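Local coordinates for putative phosphinothricin n-acetyltransferase (Acinetobacter baylyi, PDB 2JLM), which transfers the acetyl group of acetyl-CoA, as a GNAT-family enzyme, to amino-acid substrates that probably include L-methionine sulfoximine and L-methionine sulfone, at the interface of chains A and B. Coordinates in Å, arbitrary orientation; residue numbers count along the deposited sequence, not the author numbering. Chains: chain A/B, Putative phosphinothricin n-acetyltransferase.

Contact 1: the interface of chains A and B. Residues chain A 87, 89-90, 125, 176, 179; chain B 41, 158, 163.
The imidazole of A:His125 lies flat over the indole of B:Trp163, the two side chains meeting tip to tip across the interface of chains A and B. Their planes are 15° apart, and the imidazole centroid stands 3.6 Å from that of the six-membered indole ring. A:His125 places its ring there with CG anti to its own backbone N (chi1 -176°). On the opposite face of the indole lies B:Phe158, through CD1, so the tryptophan is sandwiched between a residue of the partner and one of its own chain. Chain A also meets its rim: A:Tyr90 brings its ring up in a steep edge-to-face contact, A:Tyr90 CD2 lying 3.7 Å from B:Trp163 CH2, and A:Pro176, which follows a cis peptide bond, sets CD 3.6 Å from B:Trp163 CZ2. The indole is thus packed on both faces and along its rim, which should restrict its tilt. A:Pro179 crosses B:Phe158 at about a right angle and lays CB over the phenyl face, 3.8 Å from the ring centroid, in a CH-pi contact. The backbone and a phenol add polar pairing. B:Phe158 N, in strand 156-159, donates to A:Ala87 O at 2.8 Å, while the carbonyl of the same phenylalanine takes the phenol hydrogen of B:Tyr41. That donor stands above the carbonyl plane, 35° out of it, with B:Tyr41 OH 2.7 Å from B:Phe158 O.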
loop_
_atom_site.group_PDB
_atom_site.type_symbol
_atom_site.label_atom_id
_atom_site.label_comp_id
_atom_site.label_asym_id
_atom_site.label_seq_id
_atom_site.Cartn_x
_atom_site.Cartn_y
_atom_site.Cartn_z
ATOM N N ALA A 87 10.845 5.398 -47.347
ATOM C CA ALA A 87 9.461 5.265 -47.797
ATOM C C ALA A 87 8.550 6.410 -47.342
ATOM O O ALA A 87 7.463 6.594 -47.895
ATOM C CB ALA A 87 8.899 3.944 -47.357
ATOM N N LYS A 89 9.353 9.596 -47.560
ATOM C CA LYS A 89 9.884 10.795 -48.218
ATOM C C LYS A 89 8.853 11.881 -48.525
ATOM O O LYS A 89 9.205 13.055 -48.674
ATOM C CB LYS A 89 10.603 10.410 -49.516
ATOM C CG LYS A 89 9.705 9.685 -50.500
ATOM C CD LYS A 89 10.479 9.171 -51.700
ATOM C CE LYS A 89 11.100 10.303 -52.482
ATOM N NZ LYS A 89 11.528 9.843 -53.830
ATOM N N TYR A 90 7.590 11.495 -48.651
ATOM C CA TYR A 90 6.548 12.450 -49.025
ATOM C C TYR A 90 5.699 12.859 -47.824
ATOM O O TYR A 90 4.668 13.525 -47.954
ATOM C CB TYR A 90 5.671 11.882 -50.153
ATOM C CG TYR A 90 6.422 11.630 -51.454
ATOM C CD1 TYR A 90 6.878 12.689 -52.227
ATOM C CD2 TYR A 90 6.666 10.329 -51.909
ATOM C CE1 TYR A 90 7.558 12.472 -53.417
ATOM C CE2 TYR A 90 7.352 10.101 -53.091
ATOM C CZ TYR A 90 7.796 11.180 -53.839
ATOM O OH TYR A 90 8.470 10.980 -55.019
ATOM N N HIS A 125 3.222 15.079 -49.817
ATOM C CA HIS A 125 1.945 14.369 -49.953
ATOM C C HIS A 125 1.147 14.367 -48.649
ATOM O O HIS A 125 -0.072 14.537 -48.669
ATOM C CB HIS A 125 2.150 12.936 -50.471
ATOM C CG HIS A 125 0.871 12.195 -50.720
ATOM N ND1 HIS A 125 -0.094 12.644 -51.597
ATOM C CD2 HIS A 125 0.401 11.030 -50.210
ATOM C CE1 HIS A 125 -1.107 11.793 -51.612
ATOM N NE2 HIS A 125 -0.827 10.800 -50.782
ATOM N N PRO A 176 2.349 14.625 -54.450
ATOM C CA PRO A 176 2.997 14.833 -55.748
ATOM C C PRO A 176 2.216 14.095 -56.826
ATOM O O PRO A 176 1.601 13.060 -56.541
ATOM C CB PRO A 176 4.355 14.141 -55.580
ATOM C CG PRO A 176 4.324 13.450 -54.217
ATOM C CD PRO A 176 2.910 13.464 -53.745
ATOM N N PRO A 179 4.919 10.534 -57.932
ATOM C CA PRO A 179 5.835 10.058 -56.886
ATOM C C PRO A 179 6.678 8.921 -57.432
ATOM O O PRO A 179 6.234 8.219 -58.332
ATOM C CB PRO A 179 4.892 9.536 -55.797
ATOM C CG PRO A 179 3.654 9.138 -56.526
ATOM C CD PRO A 179 3.533 10.079 -57.718
ATOM N N TYR B 41 14.118 1.398 -49.661
ATOM C CA TYR B 41 14.002 1.006 -51.059
ATOM C C TYR B 41 15.150 0.079 -51.436
ATOM O O TYR B 41 14.958 -0.916 -52.129
ATOM C CB TYR B 41 14.051 2.241 -51.961
ATOM C CG TYR B 41 12.886 3.175 -51.794
ATOM C CD1 TYR B 41 13.061 4.444 -51.266
ATOM C CD2 TYR B 41 11.606 2.789 -52.169
ATOM C CE1 TYR B 41 11.987 5.311 -51.119
ATOM C CE2 TYR B 41 10.529 3.644 -52.024
ATOM C CZ TYR B 41 10.722 4.905 -51.501
ATOM O OH TYR B 41 9.646 5.751 -51.359
ATOM N N PHE B 158 5.331 5.388 -49.224
ATOM C CA PHE B 158 5.309 5.133 -50.650
ATOM C C PHE B 158 6.317 4.037 -50.962
ATOM O O PHE B 158 7.502 4.187 -50.682
ATOM C CB PHE B 158 5.634 6.400 -51.439
ATOM C CG PHE B 158 5.485 6.236 -52.932
ATOM C CD1 PHE B 158 4.230 6.306 -53.532
ATOM C CD2 PHE B 158 6.594 5.990 -53.734
ATOM C CE1 PHE B 158 4.083 6.142 -54.904
ATOM C CE2 PHE B 158 6.455 5.826 -55.110
ATOM C CZ PHE B 158 5.198 5.904 -55.694
ATOM N N TRP B 163 0.944 4.362 -52.647
ATOM C CA TRP B 163 0.790 4.919 -51.313
ATOM C C TRP B 163 0.410 3.826 -50.312
ATOM O O TRP B 163 -0.386 2.935 -50.624
ATOM C CB TRP B 163 -0.270 6.031 -51.325
ATOM C CG TRP B 163 0.074 7.184 -52.226
ATOM C CD1 TRP B 163 -0.597 7.575 -53.355
ATOM C CD2 TRP B 163 1.173 8.091 -52.079
ATOM N NE1 TRP B 163 0.020 8.671 -53.917
ATOM C CE2 TRP B 163 1.106 9.013 -53.150
ATOM C CE3 TRP B 163 2.202 8.226 -51.139
ATOM C CZ2 TRP B 163 2.034 10.047 -53.314
ATOM C CZ3 TRP B 163 3.128 9.247 -51.308
ATOM C CH2 TRP B 163 3.035 10.144 -52.386
#

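Contact 2: the interface of chains A and B. Residues chain A 39, 41, 156-159; chain B 86-87, 89, 180-181.
With CG anti to its carbonyl carbon (chi1 -65°), A:Tyr41 carries its ring between B:Pro86 and B:Asp181; A:Phe158, with CG anti to its backbone N, turns its phenyl group toward the C-terminal tail of chain B. The tyrosine and B:Pro86 slide past each other in opposite directions, A:Tyr41 CD1 lying 3.5 Å from B:Pro86 CB. B:Asp181 crosses the tyrosine obliquely, its carboxylate plane 49° from the ring, and packs CB and CG against CE2. Toward A:Phe158 the same carboxylate is turned more steeply, at 78°, with B:Asp181 OD2 3.5 Å from A:Phe158 CE2. B:Gln180, whose side chain is incomplete in the model, brings its CA toward A:Phe158 CE2 from the other side of the ring plane. B:Ala87 is gripped through its backbone: its N donates to A:Tyr39 O at 2.9 Å, and its O accepts from A:Phe158 N. A water lies 3.1 Å from both B:Ala87 O and A:Ala156 O and bridges them. The methyl group of B:Ala87 sits among the carbonyl oxygens of A:Tyr39 and A:Phe158 and the CB of A:Tyr39, with B:Ala87 CB 3.2 Å from A:Tyr39 O. A:Lys159 NZ remains 6.7 Å from B:Asp181 OD1, so any attraction between these opposite charges would be long-range. In the fold, the 3-10 turn 86-88 of chain B docks against the short strand 156-159 and the segment around residues 39 to 41 of chain A, while the tail of chain B packs alongside.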
loop_
_atom_site.group_PDB
_atom_site.type_symbol
_atom_site.label_atom_id
_atom_site.label_comp_id
_atom_site.label_asym_id
_atom_site.label_seq_id
_atom_site.Cartn_x
_atom_site.Cartn_y
_atom_site.Cartn_z
ATOM N N TYR A 39 8.204 18.128 -26.420
ATOM C CA TYR A 39 8.441 17.015 -25.505
ATOM C C TYR A 39 9.856 17.017 -24.882
ATOM O O TYR A 39 10.320 16.001 -24.364
ATOM C CB TYR A 39 8.069 15.670 -26.167
ATOM C CG TYR A 39 6.576 15.300 -26.078
ATOM C CD1 TYR A 39 6.169 13.980 -25.909
ATOM C CD2 TYR A 39 5.586 16.278 -26.147
ATOM C CE1 TYR A 39 4.807 13.638 -25.818
ATOM C CE2 TYR A 39 4.234 15.951 -26.055
ATOM C CZ TYR A 39 3.849 14.627 -25.897
ATOM O OH TYR A 39 2.503 14.303 -25.819
ATOM N N TYR A 41 12.384 18.335 -21.828
ATOM C CA TYR A 41 12.255 18.728 -20.425
ATOM C C TYR A 41 13.051 20.010 -20.159
ATOM O O TYR A 41 12.553 20.948 -19.543
ATOM C CB TYR A 41 12.764 17.626 -19.503
ATOM C CG TYR A 41 11.981 16.333 -19.543
ATOM C CD1 TYR A 41 12.514 15.188 -20.129
ATOM C CD2 TYR A 41 10.716 16.249 -18.980
ATOM C CE1 TYR A 41 11.800 13.990 -20.155
ATOM C CE2 TYR A 41 9.993 15.058 -19.003
ATOM C CZ TYR A 41 10.537 13.936 -19.587
ATOM O OH TYR A 41 9.816 12.762 -19.603
ATOM N N ALA A 156 1.947 8.166 -24.407
ATOM C CA ALA A 156 3.219 8.054 -25.113
ATOM C C ALA A 156 4.288 8.900 -24.438
ATOM O O ALA A 156 5.483 8.600 -24.522
ATOM C CB ALA A 156 3.056 8.476 -26.538
ATOM N N GLY A 157 3.853 9.968 -23.777
ATOM C CA GLY A 157 4.775 10.887 -23.150
ATOM C C GLY A 157 4.615 11.016 -21.650
ATOM O O GLY A 157 3.579 10.685 -21.074
ATOM N N PHE A 158 5.660 11.507 -21.010
ATOM C CA PHE A 158 5.584 11.810 -19.602
ATOM C C PHE A 158 6.240 13.156 -19.347
ATOM O O PHE A 158 7.417 13.337 -19.646
ATOM C CB PHE A 158 6.259 10.709 -18.773
ATOM C CG PHE A 158 5.956 10.804 -17.311
ATOM C CD1 PHE A 158 4.840 10.177 -16.782
ATOM C CD2 PHE A 158 6.760 11.559 -16.472
ATOM C CE1 PHE A 158 4.546 10.283 -15.435
ATOM C CE2 PHE A 158 6.469 11.667 -15.120
ATOM C CZ PHE A 158 5.359 11.030 -14.604
ATOM N N LYS A 159 5.472 14.099 -18.811
ATOM C CA LYS A 159 5.977 15.434 -18.518
ATOM C C LYS A 159 5.089 16.119 -17.478
ATOM O O LYS A 159 3.900 15.835 -17.396
ATOM C CB LYS A 159 6.070 16.280 -19.797
ATOM C CG LYS A 159 6.984 17.501 -19.667
ATOM C CD LYS A 159 7.052 18.327 -20.939
ATOM C CE LYS A 159 7.624 19.710 -20.656
ATOM N NZ LYS A 159 7.984 20.426 -21.904
ATOM N N PRO B 86 12.910 13.681 -25.396
ATOM C CA PRO B 86 13.120 13.137 -24.052
ATOM C C PRO B 86 11.860 12.607 -23.374
ATOM O O PRO B 86 11.943 11.587 -22.698
ATOM C CB PRO B 86 13.696 14.336 -23.279
ATOM C CG PRO B 86 14.438 15.099 -24.307
ATOM C CD PRO B 86 13.617 14.964 -25.588
ATOM N N ALA B 87 10.721 13.269 -23.539
ATOM C CA ALA B 87 9.509 12.849 -22.811
ATOM C C ALA B 87 8.875 11.562 -23.359
ATOM O O ALA B 87 7.871 11.079 -22.826
ATOM C CB ALA B 87 8.487 13.988 -22.755
ATOM N N LYS B 89 10.661 8.889 -23.294
ATOM C CA LYS B 89 11.601 7.953 -22.676
ATOM C C LYS B 89 11.016 6.577 -22.338
ATOM O O LYS B 89 11.737 5.578 -22.336
ATOM C CB LYS B 89 12.200 8.573 -21.409
ATOM C CG LYS B 89 11.176 8.880 -20.341
ATOM C CD LYS B 89 11.680 9.944 -19.379
ATOM C CE LYS B 89 12.443 9.338 -18.224
ATOM N NZ LYS B 89 12.531 10.318 -17.109
ATOM N N GLN B 180 9.101 9.453 -13.885
ATOM C CA GLN B 180 9.468 10.831 -13.539
ATOM C C GLN B 180 10.030 11.636 -14.713
ATOM O O GLN B 180 10.649 11.070 -15.618
ATOM C CB GLN B 180 10.443 10.854 -12.344
ATOM C CG GLN B 180 11.617 9.884 -12.440
ATOM N N ASP B 181 9.807 12.953 -14.698
ATOM C CA ASP B 181 10.436 13.853 -15.671
ATOM C C ASP B 181 11.939 13.668 -15.572
ATOM O O ASP B 181 12.440 13.309 -14.508
ATOM C CB ASP B 181 10.094 15.324 -15.379
ATOM C CG ASP B 181 8.652 15.688 -15.735
ATOM O OD1 ASP B 181 8.428 16.816 -16.236
ATOM O OD2 ASP B 181 7.743 14.860 -15.508
HETATM O O HOH W 1 7.411 8.132 -22.093
#

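The C-alpha centres of contact 1 and contact 2 are about 31 Å apart, at opposite ends of one two-fold symmetric interface, and the chains exchange roles between them. The 3-10 turn 86-88 and the C-terminal tail come from chain A in contact 1 and from chain B in contact 2; Tyr41 and the strand 156-159 come from the other chain. Each subunit therefore both gives and receives the same elements, as expected of a two-fold pair clamped at both ends. The deposited assembly holds six copies, and the structure alone does not show which grouping functions in solution.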